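Local coordinates for pyridine nucleotide-disulphide oxidoreductase dimerisation region (Escherichia coli BL21, PDB 6KYY), which probably serves resistance to reactive chlorine species as an FAD-dependent oxidoreductase of the pyridine nucleotide-disulfide family, at residues I16-A21 and L38-N43; P150-S155 and L253-G258; G169-G174 and T192-A197; T342-R347 and D405-I410. All coordinates share one frame; numbering follows the deposited sequence.

Interaction 1: I16-A21 and L38-N43. With FAD (flavin-adenine dinucleotide), chain N.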
loop_
_atom_site.group_PDB
_atom_site.type_symbol
_atom_site.label_atom_id
_atom_site.label_comp_id
_atom_site.label_asym_id
_atom_site.label_seq_id
_atom_site.Cartn_x
_atom_site.Cartn_y
_atom_site.Cartn_z
ATOM N N ILE B 16 2.081 33.772 -2.946
ATOM C CA ILE B 16 3.514 33.904 -3.179
ATOM C C ILE B 16 4.170 32.531 -3.148
ATOM O O ILE B 16 4.542 32.033 -2.080
ATOM C CB ILE B 16 4.157 34.847 -2.145
ATOM C CG1 ILE B 16 3.406 36.179 -2.104
ATOM C CG2 ILE B 16 5.627 35.068 -2.465
ATOM C CD1 ILE B 16 3.766 37.043 -0.919
ATOM N N GLY B 17 4.324 31.914 -4.318
ATOM C CA GLY B 17 4.937 30.604 -4.408
ATOM C C GLY B 17 3.996 29.546 -4.945
ATOM O O GLY B 17 2.788 29.597 -4.694
ATOM N N PHE B 18 4.537 28.579 -5.689
ATOM C CA PHE B 18 3.748 27.496 -6.261
ATOM C C PHE B 18 3.651 26.287 -5.337
ATOM O O PHE B 18 3.584 25.149 -5.820
ATOM C CB PHE B 18 4.326 27.084 -7.616
ATOM C CG PHE B 18 3.286 26.849 -8.675
ATOM C CD1 PHE B 18 2.410 25.780 -8.582
ATOM C CD2 PHE B 18 3.185 27.695 -9.768
ATOM C CE1 PHE B 18 1.454 25.557 -9.555
ATOM C CE2 PHE B 18 2.229 27.481 -10.745
ATOM C CZ PHE B 18 1.364 26.410 -10.638
ATOM N N GLY B 19 3.633 26.501 -4.025
ATOM C CA GLY B 19 3.591 25.409 -3.077
ATOM C C GLY B 19 2.292 24.624 -3.141
ATOM O O GLY B 19 1.373 24.921 -3.905
ATOM N N LYS B 20 2.226 23.589 -2.302
ATOM C CA LYS B 20 1.054 22.718 -2.285
ATOM C C LYS B 20 -0.200 23.488 -1.890
ATOM O O LYS B 20 -1.241 23.384 -2.549
ATOM C CB LYS B 20 1.287 21.545 -1.332
ATOM C CG LYS B 20 0.164 20.518 -1.328
ATOM C CD LYS B 20 -0.180 20.076 -2.741
ATOM C CE LYS B 20 -1.142 18.903 -2.737
ATOM N NZ LYS B 20 -0.723 17.845 -3.700
ATOM N N ALA B 21 -0.119 24.270 -0.813
ATOM C CA ALA B 21 -1.288 24.998 -0.334
ATOM C C ALA B 21 -1.705 26.088 -1.314
ATOM O O ALA B 21 -2.889 26.222 -1.641
ATOM C CB ALA B 21 -1.003 25.598 1.042
ATOM N N LEU B 38 -0.734 34.217 -8.670
ATOM C CA LEU B 38 0.286 33.435 -7.987
ATOM C C LEU B 38 1.654 33.814 -8.535
ATOM O O LEU B 38 1.879 33.759 -9.748
ATOM C CB LEU B 38 0.042 31.933 -8.158
ATOM C CG LEU B 38 0.811 31.031 -7.188
ATOM C CD1 LEU B 38 -0.068 29.892 -6.694
ATOM C CD2 LEU B 38 2.078 30.490 -7.834
ATOM N N ILE B 39 2.559 34.199 -7.640
ATOM C CA ILE B 39 3.916 34.585 -8.004
ATOM C C ILE B 39 4.834 33.393 -7.789
ATOM O O ILE B 39 4.780 32.738 -6.742
ATOM C CB ILE B 39 4.391 35.799 -7.186
ATOM C CG1 ILE B 39 3.227 36.755 -6.928
ATOM C CG2 ILE B 39 5.527 36.512 -7.905
ATOM C CD1 ILE B 39 2.815 37.547 -8.143
ATOM N N GLU B 40 5.678 33.111 -8.779
ATOM C CA GLU B 40 6.626 32.004 -8.712
ATOM C C GLU B 40 7.961 32.489 -9.253
ATOM O O GLU B 40 8.040 32.939 -10.400
ATOM C CB GLU B 40 6.117 30.796 -9.505
ATOM C CG GLU B 40 7.101 29.646 -9.596
ATOM C CD GLU B 40 7.722 29.298 -8.259
ATOM O OE1 GLU B 40 8.968 29.236 -8.180
ATOM O OE2 GLU B 40 6.967 29.082 -7.287
ATOM N N GLN B 41 9.007 32.396 -8.430
ATOM C CA GLN B 41 10.302 32.972 -8.768
ATOM C C GLN B 41 11.111 32.126 -9.743
ATOM O O GLN B 41 12.130 32.607 -10.249
ATOM C CB GLN B 41 11.122 33.199 -7.494
ATOM C CG GLN B 41 11.674 31.924 -6.873
ATOM C CD GLN B 41 12.260 32.153 -5.492
ATOM O OE1 GLN B 41 12.331 33.287 -5.015
ATOM N NE2 GLN B 41 12.684 31.075 -4.840
ATOM N N SER B 42 10.689 30.895 -10.026
ATOM C CA SER B 42 11.465 29.992 -10.865
ATOM C C SER B 42 10.536 29.233 -11.800
ATOM O O SER B 42 9.528 28.677 -11.356
ATOM C CB SER B 42 12.270 29.007 -10.010
ATOM O OG SER B 42 13.344 28.448 -10.743
ATOM N N ASN B 43 10.879 29.206 -13.087
ATOM C CA ASN B 43 10.101 28.444 -14.056
ATOM C C ASN B 43 10.448 26.959 -14.052
ATOM O O ASN B 43 9.799 26.185 -14.765
ATOM C CB ASN B 43 10.280 29.030 -15.461
ATOM C CG ASN B 43 11.613 28.668 -16.089
ATOM O OD1 ASN B 43 12.619 28.512 -15.400
ATOM N ND2 ASN B 43 11.625 28.541 -17.412
HETATM P PA FAD N . 6.864 24.664 -1.543
HETATM O O1A FAD N . 8.195 24.608 -0.890
HETATM O O2A FAD N . 6.366 23.350 -2.154
HETATM O O5B FAD N . 6.835 25.791 -2.634
HETATM C C5B FAD N . 7.799 26.864 -2.629
HETATM C C4B FAD N . 7.707 27.602 -3.941
HETATM O O4B FAD N . 7.740 29.029 -3.706
HETATM C C3B FAD N . 8.825 27.297 -4.939
HETATM O O3B FAD N . 8.291 27.100 -6.243
HETATM C C2B FAD N . 9.712 28.543 -4.863
HETATM O O2B FAD N . 10.372 28.798 -6.098
HETATM C C1B FAD N . 8.677 29.624 -4.574
HETATM N N9A FAD N . 9.215 30.820 -3.930
HETATM C C8A FAD N . 10.055 30.873 -2.849
HETATM N N7A FAD N . 10.381 32.091 -2.483
HETATM C C5A FAD N . 9.707 32.896 -3.390
HETATM C C6A FAD N . 9.634 34.293 -3.548
HETATM N N6A FAD N . 10.272 35.165 -2.762
HETATM N N1A FAD N . 8.869 34.772 -4.555
HETATM C C2A FAD N . 8.228 33.906 -5.343
HETATM N N3A FAD N . 8.223 32.572 -5.291
HETATM C C4A FAD N . 8.984 32.126 -4.287
HETATM N N1 FAD N . 6.984 15.888 2.218
HETATM C C2 FAD N . 6.164 14.812 2.405
HETATM O O2 FAD N . 5.003 14.946 2.809
HETATM N N3 FAD N . 6.631 13.538 2.136
HETATM C C4 FAD N . 7.899 13.211 1.696
HETATM O O4 FAD N . 8.194 12.037 1.482
HETATM C C4X FAD N . 8.766 14.361 1.506
HETATM N N5 FAD N . 9.969 14.152 1.060
HETATM C C5X FAD N . 10.793 15.249 0.872
HETATM C C6 FAD N . 12.093 15.039 0.414
HETATM C C7 FAD N . 12.960 16.108 0.208
HETATM C C7M FAD N . 14.356 15.844 -0.289
HETATM C C8 FAD N . 12.521 17.416 0.468
HETATM C C8M FAD N . 13.434 18.593 0.256
HETATM C C9 FAD N . 11.225 17.629 0.928
HETATM C C9A FAD N . 10.361 16.559 1.130
HETATM N N10 FAD N . 9.041 16.741 1.587
HETATM C C10 FAD N . 8.215 15.663 1.788
HETATM C "C1'" FAD N . 8.528 18.086 1.885
HETATM C "C2'" FAD N . 7.795 18.728 0.712
HETATM O "O2'" FAD N . 8.693 18.938 -0.378
HETATM C "C3'" FAD N . 7.224 20.076 1.156
HETATM O "O3'" FAD N . 6.893 20.006 2.538
HETATM C "C4'" FAD N . 5.989 20.525 0.373
HETATM O "O4'" FAD N . 6.365 20.847 -0.966
HETATM C "C5'" FAD N . 5.282 21.698 1.020
HETATM O "O5'" FAD N . 5.902 22.923 0.578
HETATM P P FAD N . 5.141 24.300 0.664
HETATM O O1P FAD N . 3.659 24.090 0.339
HETATM O O2P FAD N . 5.398 24.955 1.965
HETATM O O3P FAD N . 5.772 25.163 -0.508
#
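Glu40 reaches across to Phe18 and the FAD ribose along the length of its side chain. CB lies at the edge of the Phe18 ring, close to the ring plane. CG stands anti to the backbone N (chi1 175°), and the bend at the next bond (chi2 47°) brings CD up to the two ribose hydroxyls. At the tip the two oxygens divide the work: Glu40 OE1 accepts a hydrogen bond from FAD O2B (2.5 Å), and Glu40 OE2 one from FAD O3B (2.6 Å). Each oxygen is gripped a second time by a backbone amide. Phe18 N donates to Glu40 OE2 at 3.0 Å, meeting it nearly end-on, while Ser42 N reaches Glu40 OE1 on its anti side at 3.0 Å. Four donors thus fix the carboxylate, and a carboxylate suits a vicinal diol because it offers one acceptor to each hydroxyl.

This is the first beta-alpha-beta unit of a Rossmann-type dinucleotide fold, with Gly17 and Gly19 in the glycine-rich turn and an acid ending the second strand. Gly17 N bonds to Ile39 O (2.6 Å), extending the parallel pairing of Ile16 with Ile39. Glycine suits both turn positions: a side chain at Gly17 would meet the preceding carbonyl and FAD O4B, one at Gly19 would meet FAD O3P. Lys20 N, in the first turn of helix 20-31, donates to FAD O1P (3.0 Å), and the helix end probably favours the phosphate's charge. Beside the turn, Leu38 CD2 touches Phe18 CD2 at 3.6 Å, the two side chains crossing at about a right angle.

Interaction 2: P150-S155 and L253-G258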
loop_
_atom_site.group_PDB
_atom_site.type_symbol
_atom_site.label_atom_id
_atom_site.label_comp_id
_atom_site.label_asym_id
_atom_site.label_seq_id
_atom_site.Cartn_x
_atom_site.Cartn_y
_atom_site.Cartn_z
ATOM N N PRO B 150 33.882 21.879 -4.984
ATOM C CA PRO B 150 32.974 21.499 -6.082
ATOM C C PRO B 150 32.188 20.221 -5.840
ATOM O O PRO B 150 31.040 20.130 -6.289
ATOM C CB PRO B 150 33.922 21.352 -7.282
ATOM C CG PRO B 150 35.257 21.058 -6.680
ATOM C CD PRO B 150 35.297 21.826 -5.390
ATOM N N GLY B 151 32.761 19.229 -5.162
ATOM C CA GLY B 151 32.087 17.954 -5.020
ATOM C C GLY B 151 30.958 17.895 -4.016
ATOM O O GLY B 151 30.373 16.825 -3.825
ATOM N N VAL B 152 30.627 19.008 -3.369
ATOM C CA VAL B 152 29.581 19.055 -2.354
ATOM C C VAL B 152 28.259 19.417 -3.016
ATOM O O VAL B 152 28.214 20.252 -3.927
ATOM C CB VAL B 152 29.950 20.060 -1.246
ATOM C CG1 VAL B 152 28.917 20.042 -0.131
ATOM C CG2 VAL B 152 31.339 19.758 -0.700
ATOM N N TYR B 153 27.172 18.792 -2.563
ATOM C CA TYR B 153 25.866 18.992 -3.171
ATOM C C TYR B 153 24.798 19.175 -2.106
ATOM O O TYR B 153 24.921 18.684 -0.979
ATOM C CB TYR B 153 25.473 17.814 -4.074
ATOM C CG TYR B 153 26.418 17.575 -5.226
ATOM C CD1 TYR B 153 26.311 18.311 -6.399
ATOM C CD2 TYR B 153 27.410 16.606 -5.149
ATOM C CE1 TYR B 153 27.170 18.096 -7.458
ATOM C CE2 TYR B 153 28.272 16.384 -6.201
ATOM C CZ TYR B 153 28.149 17.132 -7.353
ATOM O OH TYR B 153 29.007 16.912 -8.405
ATOM N N ASP B 154 23.741 19.883 -2.488
ATOM C CA ASP B 154 22.505 19.948 -1.730
ATOM C C ASP B 154 21.610 18.776 -2.133
ATOM O O ASP B 154 21.961 17.966 -2.995
ATOM C CB ASP B 154 21.803 21.280 -1.982
ATOM C CG ASP B 154 21.626 21.564 -3.459
ATOM O OD1 ASP B 154 20.842 22.471 -3.805
ATOM O OD2 ASP B 154 22.311 20.904 -4.272
ATOM N N SER B 155 20.433 18.686 -1.511
ATOM C CA SER B 155 19.455 17.688 -1.935
ATOM C C SER B 155 19.028 17.926 -3.379
ATOM O O SER B 155 18.809 16.974 -4.138
ATOM C CB SER B 155 18.242 17.705 -1.005
ATOM O OG SER B 155 17.084 17.199 -1.651
ATOM N N LEU B 253 29.563 14.704 -1.760
ATOM C CA LEU B 253 29.155 15.036 -0.400
ATOM C C LEU B 253 27.794 15.715 -0.440
ATOM O O LEU B 253 27.647 16.783 -1.043
ATOM C CB LEU B 253 30.185 15.937 0.280
ATOM C CG LEU B 253 29.941 16.174 1.770
ATOM C CD1 LEU B 253 30.353 14.953 2.577
ATOM C CD2 LEU B 253 30.681 17.410 2.241
ATOM N N LEU B 254 26.810 15.103 0.211
ATOM C CA LEU B 254 25.448 15.616 0.243
ATOM C C LEU B 254 25.161 16.237 1.604
ATOM O O LEU B 254 25.379 15.600 2.640
ATOM C CB LEU B 254 24.441 14.503 -0.047
ATOM C CG LEU B 254 22.987 14.835 0.285
ATOM C CD1 LEU B 254 22.381 15.686 -0.811
ATOM C CD2 LEU B 254 22.173 13.568 0.496
ATOM N N ILE B 255 24.673 17.474 1.596
ATOM C CA ILE B 255 24.281 18.165 2.821
ATOM C C ILE B 255 22.821 17.832 3.104
ATOM O O ILE B 255 21.921 18.267 2.380
ATOM C CB ILE B 255 24.486 19.680 2.712
ATOM C CG1 ILE B 255 25.831 20.004 2.061
ATOM C CG2 ILE B 255 24.388 20.327 4.085
ATOM C CD1 ILE B 255 25.933 21.437 1.581
ATOM N N ALA B 256 22.586 17.052 4.157
ATOM C CA ALA B 256 21.230 16.769 4.610
ATOM C C ALA B 256 21.062 17.252 6.044
ATOM O O ALA B 256 20.791 16.456 6.949
ATOM C CB ALA B 256 20.920 15.275 4.501
ATOM N N SER B 257 21.231 18.557 6.259
ATOM C CA SER B 257 21.208 19.150 7.589
ATOM C C SER B 257 19.910 19.907 7.859
ATOM O O SER B 257 19.900 20.891 8.603
ATOM C CB SER B 257 22.412 20.070 7.780
ATOM O OG SER B 257 23.622 19.332 7.753
ATOM N N GLY B 258 18.813 19.459 7.261
ATOM C CA GLY B 258 17.513 20.045 7.507
ATOM C C GLY B 258 17.227 21.247 6.623
ATOM O O GLY B 258 18.116 21.843 6.016
#
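Val152 sits beside Leu253 on one face of a parallel pair, Val152 CG2 touching Leu253 CD2 at 3.8 Å, the two side chains pointing the same way. Val152 CG1, anti to the backbone N (chi1 -176°), meets Ile255 CD1 at 3.7 Å. Behind these branches run three backbone hydrogen bonds: Leu253 N to Gly151 O (3.1 Å), Tyr153 N to Leu253 O (2.6 Å) and Ile255 N to Tyr153 O (2.9 Å). On the other face, Leu254 CD1 packs against the carbonyl of Asp154.

Further out, Ile232 and Val239 cover Val152 and Leu253, and Leu158 touches both Tyr153 and Leu254. Asp154 is the N-cap of the short helix 155-158, its OD2 bonded to Gly157 N, and Ser155 just beyond it touches FAD. Strand 152-153 is an outermost strand, within this chain, of the five-stranded parallel sheet of a Rossmann-type domain, probably the NAD(P)H-binding one.

Because all three hydrogen bonds are made by main-chain atoms, the pairing itself asks little of residue type; the branched aliphatic side chains meet the demand for burial, and the acid supplies the acceptor for a helix start.

Interaction 3: G169-G174 and T192-A197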
loop_
_atom_site.group_PDB
_atom_site.type_symbol
_atom_site.label_atom_id
_atom_site.label_comp_id
_atom_site.label_asym_id
_atom_site.label_seq_id
_atom_site.Cartn_x
_atom_site.Cartn_y
_atom_site.Cartn_z
ATOM N N GLY B 169 29.011 10.508 0.431
ATOM C CA GLY B 169 29.028 10.951 1.815
ATOM C C GLY B 169 27.840 11.850 2.110
ATOM O O GLY B 169 27.428 12.649 1.268
ATOM N N ILE B 170 27.294 11.710 3.314
ATOM C CA ILE B 170 26.128 12.470 3.749
ATOM C C ILE B 170 26.472 13.188 5.044
ATOM O O ILE B 170 26.950 12.564 5.998
ATOM C CB ILE B 170 24.897 11.568 3.944
ATOM C CG1 ILE B 170 24.448 10.982 2.608
ATOM C CG2 ILE B 170 23.765 12.340 4.611
ATOM C CD1 ILE B 170 23.030 10.469 2.600
ATOM N N LEU B 171 26.228 14.494 5.075
ATOM C CA LEU B 171 26.355 15.291 6.292
ATOM C C LEU B 171 24.949 15.504 6.841
ATOM O O LEU B 171 24.217 16.385 6.383
ATOM C CB LEU B 171 27.068 16.609 6.014
ATOM C CG LEU B 171 28.557 16.617 6.367
ATOM C CD1 LEU B 171 29.111 18.032 6.361
ATOM C CD2 LEU B 171 28.791 15.950 7.715
ATOM N N GLY B 172 24.571 14.682 7.815
ATOM C CA GLY B 172 23.249 14.754 8.403
ATOM C C GLY B 172 22.622 13.392 8.611
ATOM O O GLY B 172 22.422 12.638 7.654
ATOM N N GLY B 173 22.309 13.063 9.861
ATOM C CA GLY B 173 21.653 11.808 10.168
ATOM C C GLY B 173 20.144 11.923 10.119
ATOM O O GLY B 173 19.427 11.068 10.648
ATOM N N GLY B 174 19.655 12.981 9.481
ATOM C CA GLY B 174 18.236 13.240 9.410
ATOM C C GLY B 174 17.500 12.245 8.531
ATOM O O GLY B 174 18.073 11.348 7.913
ATOM N N THR B 192 28.310 6.781 3.531
ATOM C CA THR B 192 28.805 7.078 4.875
ATOM C C THR B 192 28.049 8.303 5.381
ATOM O O THR B 192 28.327 9.428 4.956
ATOM C CB THR B 192 30.311 7.320 4.878
ATOM O OG1 THR B 192 30.989 6.140 4.429
ATOM C CG2 THR B 192 30.790 7.668 6.279
ATOM N N ILE B 193 27.093 8.083 6.281
ATOM C CA ILE B 193 26.305 9.160 6.872
ATOM C C ILE B 193 26.944 9.557 8.195
ATOM O O ILE B 193 27.274 8.695 9.021
ATOM C CB ILE B 193 24.835 8.745 7.064
ATOM C CG1 ILE B 193 24.727 7.400 7.784
ATOM C CG2 ILE B 193 24.127 8.659 5.723
ATOM C CD1 ILE B 193 23.332 6.802 7.745
ATOM N N LEU B 194 27.130 10.859 8.393
ATOM C CA LEU B 194 27.779 11.396 9.582
ATOM C C LEU B 194 26.773 12.230 10.359
ATOM O O LEU B 194 26.278 13.243 9.854
ATOM C CB LEU B 194 29.003 12.233 9.206
ATOM C CG LEU B 194 29.940 11.586 8.181
ATOM C CD1 LEU B 194 30.794 12.636 7.486
ATOM C CD2 LEU B 194 30.814 10.527 8.841
ATOM N N GLU B 195 26.474 11.804 11.583
ATOM C CA GLU B 195 25.509 12.475 12.443
ATOM C C GLU B 195 26.222 13.090 13.639
ATOM O O GLU B 195 27.105 12.465 14.237
ATOM C CB GLU B 195 24.428 11.495 12.911
ATOM C CG GLU B 195 23.649 11.941 14.140
ATOM C CD GLU B 195 22.618 13.006 13.823
ATOM O OE1 GLU B 195 23.006 14.182 13.657
ATOM O OE2 GLU B 195 21.419 12.668 13.739
ATOM N N ALA B 196 25.839 14.322 13.983
ATOM C CA ALA B 196 26.472 15.007 15.105
ATOM C C ALA B 196 26.022 14.440 16.446
ATOM O O ALA B 196 26.817 14.391 17.392
ATOM C CB ALA B 196 26.177 16.507 15.040
ATOM N N ALA B 197 24.764 14.017 16.551
ATOM C CA ALA B 197 24.255 13.465 17.798
ATOM C C ALA B 197 24.929 12.129 18.110
ATOM O O ALA B 197 25.609 11.527 17.274
ATOM C CB ALA B 197 22.738 13.289 17.728
#
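Ile193 lays its CG2 methyl along Ile170, Ile193 CG2 touching Ile170 CB at 3.5 Å and Ile170 CD1 at 3.8 Å. The first torsion of Ile193 (chi1 50°) explains the choice of branch: CG2 stands anti to the carbonyl carbon and faces the neighbouring strand, while the longer CG1 arm leads away. The two isoleucines lie side by side on one face, where Phe180 and Ala181 of helix 175-186 cover them. On the other face Leu171 CD2 meets Leu194 CD1 at 3.9 Å, with Ile224 next along the sheet.

Three backbone bonds hold the parallel register, from Ile170 N to Thr192 O (3.0 Å), from Leu194 N to Ile170 O (2.9 Å) and from Gly172 N to Leu194 O (3.0 Å). The last bond leads into the turn of a beta-alpha-beta unit made by strand 167-171, helix 175-186 and strand 190-194, with a sequence pattern of the Rossmann GxGxxG type at Gly172, Gly174 and Gly177. Gly172 has a positive phi that suits glycine, and Gly174 is the N-cap of the helix.

Gly173 lies against the bent arm of Glu195, with Glu195 OE2 3.7 Å from Gly173 CA; a side chain at this glycine would collide with it. The acid follows the second strand, consistent with the ribose-binding position of NAD(H)-binding relatives. Its OE1 receives weak hydrogen bonds from the N atoms of Ala196 and Ala197.

Interaction 4: T342-R347 and D405-I410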
loop_
_atom_site.group_PDB
_atom_site.type_symbol
_atom_site.label_atom_id
_atom_site.label_comp_id
_atom_site.label_asym_id
_atom_site.label_seq_id
_atom_site.Cartn_x
_atom_site.Cartn_y
_atom_site.Cartn_z
ATOM N N THR B 342 14.162 1.314 2.219
ATOM C CA THR B 342 13.724 0.002 1.752
ATOM C C THR B 342 14.117 -0.996 2.834
ATOM O O THR B 342 15.299 -1.361 2.948
ATOM C CB THR B 342 14.349 -0.365 0.408
ATOM O OG1 THR B 342 14.027 0.640 -0.562
ATOM C CG2 THR B 342 13.827 -1.711 -0.073
ATOM N N PRO B 343 13.163 -1.446 3.663
ATOM C CA PRO B 343 11.743 -1.086 3.636
ATOM C C PRO B 343 11.442 0.232 4.352
ATOM O O PRO B 343 12.155 0.595 5.287
ATOM C CB PRO B 343 11.083 -2.258 4.355
ATOM C CG PRO B 343 12.109 -2.698 5.343
ATOM C CD PRO B 343 13.461 -2.414 4.734
ATOM N N PRO B 344 10.399 0.934 3.915
ATOM C CA PRO B 344 10.100 2.249 4.493
ATOM C C PRO B 344 9.619 2.162 5.936
ATOM O O PRO B 344 9.012 1.177 6.362
ATOM C CB PRO B 344 9.004 2.805 3.574
ATOM C CG PRO B 344 8.468 1.623 2.830
ATOM C CD PRO B 344 9.582 0.641 2.725
ATOM N N LEU B 345 9.899 3.226 6.689
ATOM C CA LEU B 345 9.554 3.338 8.104
ATOM C C LEU B 345 8.414 4.339 8.247
ATOM O O LEU B 345 8.611 5.541 8.044
ATOM C CB LEU B 345 10.770 3.775 8.922
ATOM C CG LEU B 345 10.670 3.889 10.449
ATOM C CD1 LEU B 345 10.232 5.284 10.891
ATOM C CD2 LEU B 345 9.753 2.816 11.032
ATOM N N SER B 346 7.233 3.848 8.610
ATOM C CA SER B 346 6.056 4.682 8.802
ATOM C C SER B 346 5.668 4.704 10.274
ATOM O O SER B 346 5.839 3.714 10.993
ATOM C CB SER B 346 4.886 4.177 7.955
ATOM O OG SER B 346 5.155 4.356 6.578
ATOM N N ARG B 347 5.137 5.841 10.723
ATOM C CA ARG B 347 4.928 6.055 12.146
ATOM C C ARG B 347 3.718 6.946 12.387
ATOM O O ARG B 347 3.389 7.814 11.574
ATOM C CB ARG B 347 6.169 6.682 12.794
ATOM C CG ARG B 347 7.264 5.687 13.128
ATOM C CD ARG B 347 7.482 5.612 14.624
ATOM N NE ARG B 347 7.782 6.927 15.181
ATOM C CZ ARG B 347 7.063 7.519 16.128
ATOM N NH1 ARG B 347 5.998 6.910 16.632
ATOM N NH2 ARG B 347 7.411 8.718 16.574
ATOM N N ASP B 405 5.612 -1.304 1.880
ATOM C CA ASP B 405 4.286 -0.690 1.805
ATOM C C ASP B 405 3.828 -0.158 3.161
ATOM O O ASP B 405 2.629 -0.103 3.447
ATOM C CB ASP B 405 3.248 -1.660 1.233
ATOM C CG ASP B 405 3.248 -1.685 -0.279
ATOM O OD1 ASP B 405 3.393 -0.605 -0.889
ATOM O OD2 ASP B 405 3.109 -2.783 -0.859
ATOM N N SER B 406 4.779 0.248 4.005
ATOM C CA SER B 406 4.415 0.834 5.291
ATOM C C SER B 406 3.694 2.164 5.116
ATOM O O SER B 406 2.861 2.532 5.952
ATOM C CB SER B 406 5.663 1.023 6.151
ATOM O OG SER B 406 6.676 1.697 5.428
ATOM N N HIS B 407 3.998 2.895 4.041
ATOM C CA HIS B 407 3.421 4.211 3.805
ATOM C C HIS B 407 1.923 4.173 3.530
ATOM O O HIS B 407 1.277 5.225 3.581
ATOM C CB HIS B 407 4.139 4.890 2.635
ATOM C CG HIS B 407 4.170 4.064 1.388
ATOM N ND1 HIS B 407 4.874 2.881 1.295
ATOM C CD2 HIS B 407 3.583 4.248 0.181
ATOM C CE1 HIS B 407 4.718 2.373 0.086
ATOM N NE2 HIS B 407 3.941 3.183 -0.610
ATOM N N GLU B 408 1.356 3.001 3.240
ATOM C CA GLU B 408 -0.072 2.871 2.975
ATOM C C GLU B 408 -0.853 2.409 4.199
ATOM O O GLU B 408 -1.822 3.060 4.599
ATOM C CB GLU B 408 -0.309 1.899 1.813
ATOM C CG GLU B 408 0.542 2.172 0.581
ATOM C CD GLU B 408 -0.021 3.278 -0.291
ATOM O OE1 GLU B 408 -1.011 3.923 0.116
ATOM O OE2 GLU B 408 0.529 3.502 -1.389
ATOM N N MET B 409 -0.444 1.294 4.808
ATOM C CA MET B 409 -1.192 0.741 5.930
ATOM C C MET B 409 -1.075 1.589 7.190
ATOM O O MET B 409 -1.878 1.413 8.112
ATOM C CB MET B 409 -0.726 -0.686 6.217
ATOM C CG MET B 409 0.575 -0.763 6.986
ATOM S SD MET B 409 1.249 -2.430 7.027
ATOM C CE MET B 409 2.336 -2.344 5.615
ATOM N N ILE B 410 -0.096 2.497 7.258
ATOM C CA ILE B 410 -0.013 3.400 8.402
ATOM C C ILE B 410 -1.232 4.310 8.449
ATOM O O ILE B 410 -1.639 4.763 9.526
ATOM C CB ILE B 410 1.302 4.207 8.359
ATOM C CG1 ILE B 410 1.528 4.947 9.680
ATOM C CG2 ILE B 410 1.303 5.184 7.192
ATOM C CD1 ILE B 410 1.837 4.035 10.847
#
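Pro344 CG comes obliquely to the His407 imidazole ring, 4.1 Å from His407 ND1, while Glu408 CG lies over one face of that ring, 3.6 Å above its plane and offset toward the rim. Phe340 meets the same ring. The contact belongs to the dimerisation domain, where helix 406-418 packs against strand 345-349 of an antiparallel sheet; the strand and helix segments run in nearly the same direction (16°), their axes 7.5 Å apart.

The serines at this point are consistent with the close approach. Ser406 OG donates to Pro344 O at 2.6 Å, coming from above the carbonyl plane (76° out of it) and not along a lone pair; OG is also hydrogen-bonded to Cys403 O, so one proton is shared by two carbonyls or alternates between them. The torsion that sets OG between the backbone N and the carbonyl carbon (chi1 50°) brings it to the proline, whose CB and CG rest on it. Ser346 CB points toward the helix, and its hydroxyl is hydrogen-bonded to Ser338 OG on the adjoining strand.

The helix start also lies at the subunit interface: His407 O accepts from Thr432 OG1 of the second subunit, next in sequence to His433, the likely proton acceptor, and Glu408 binds Ser437 and Met436 N of that subunit. One turn on, Ile410 packs between helix and strand, with Ile410 CB 3.6 Å from Ser346 CB and Ile410 CD1 3.8 Å from Arg347 N.

From the N terminus, interaction 1 closes a short loop first, bringing the first strand and its glycine turn beside strand 36-40 through one helix, in the FAD-binding part. Interaction 2 then closes a much longer loop, returning strand 252-255 to strand 152-153. Interaction 3 is nested inside that loop and closes a second beta-alpha-beta unit. The two share a sheet: Leu254 N probably bonds to Gly169 O (2.7 Å), since strands 252-255 and 167-171 are neighbours, and the centres of the contacts are about 11 Å apart. Interaction 4 follows in series and closes its own loop of 57 residues, joining sheet and helix in the dimerisation domain, its centre about 30 Å from that of interaction 1. None of the loops cross.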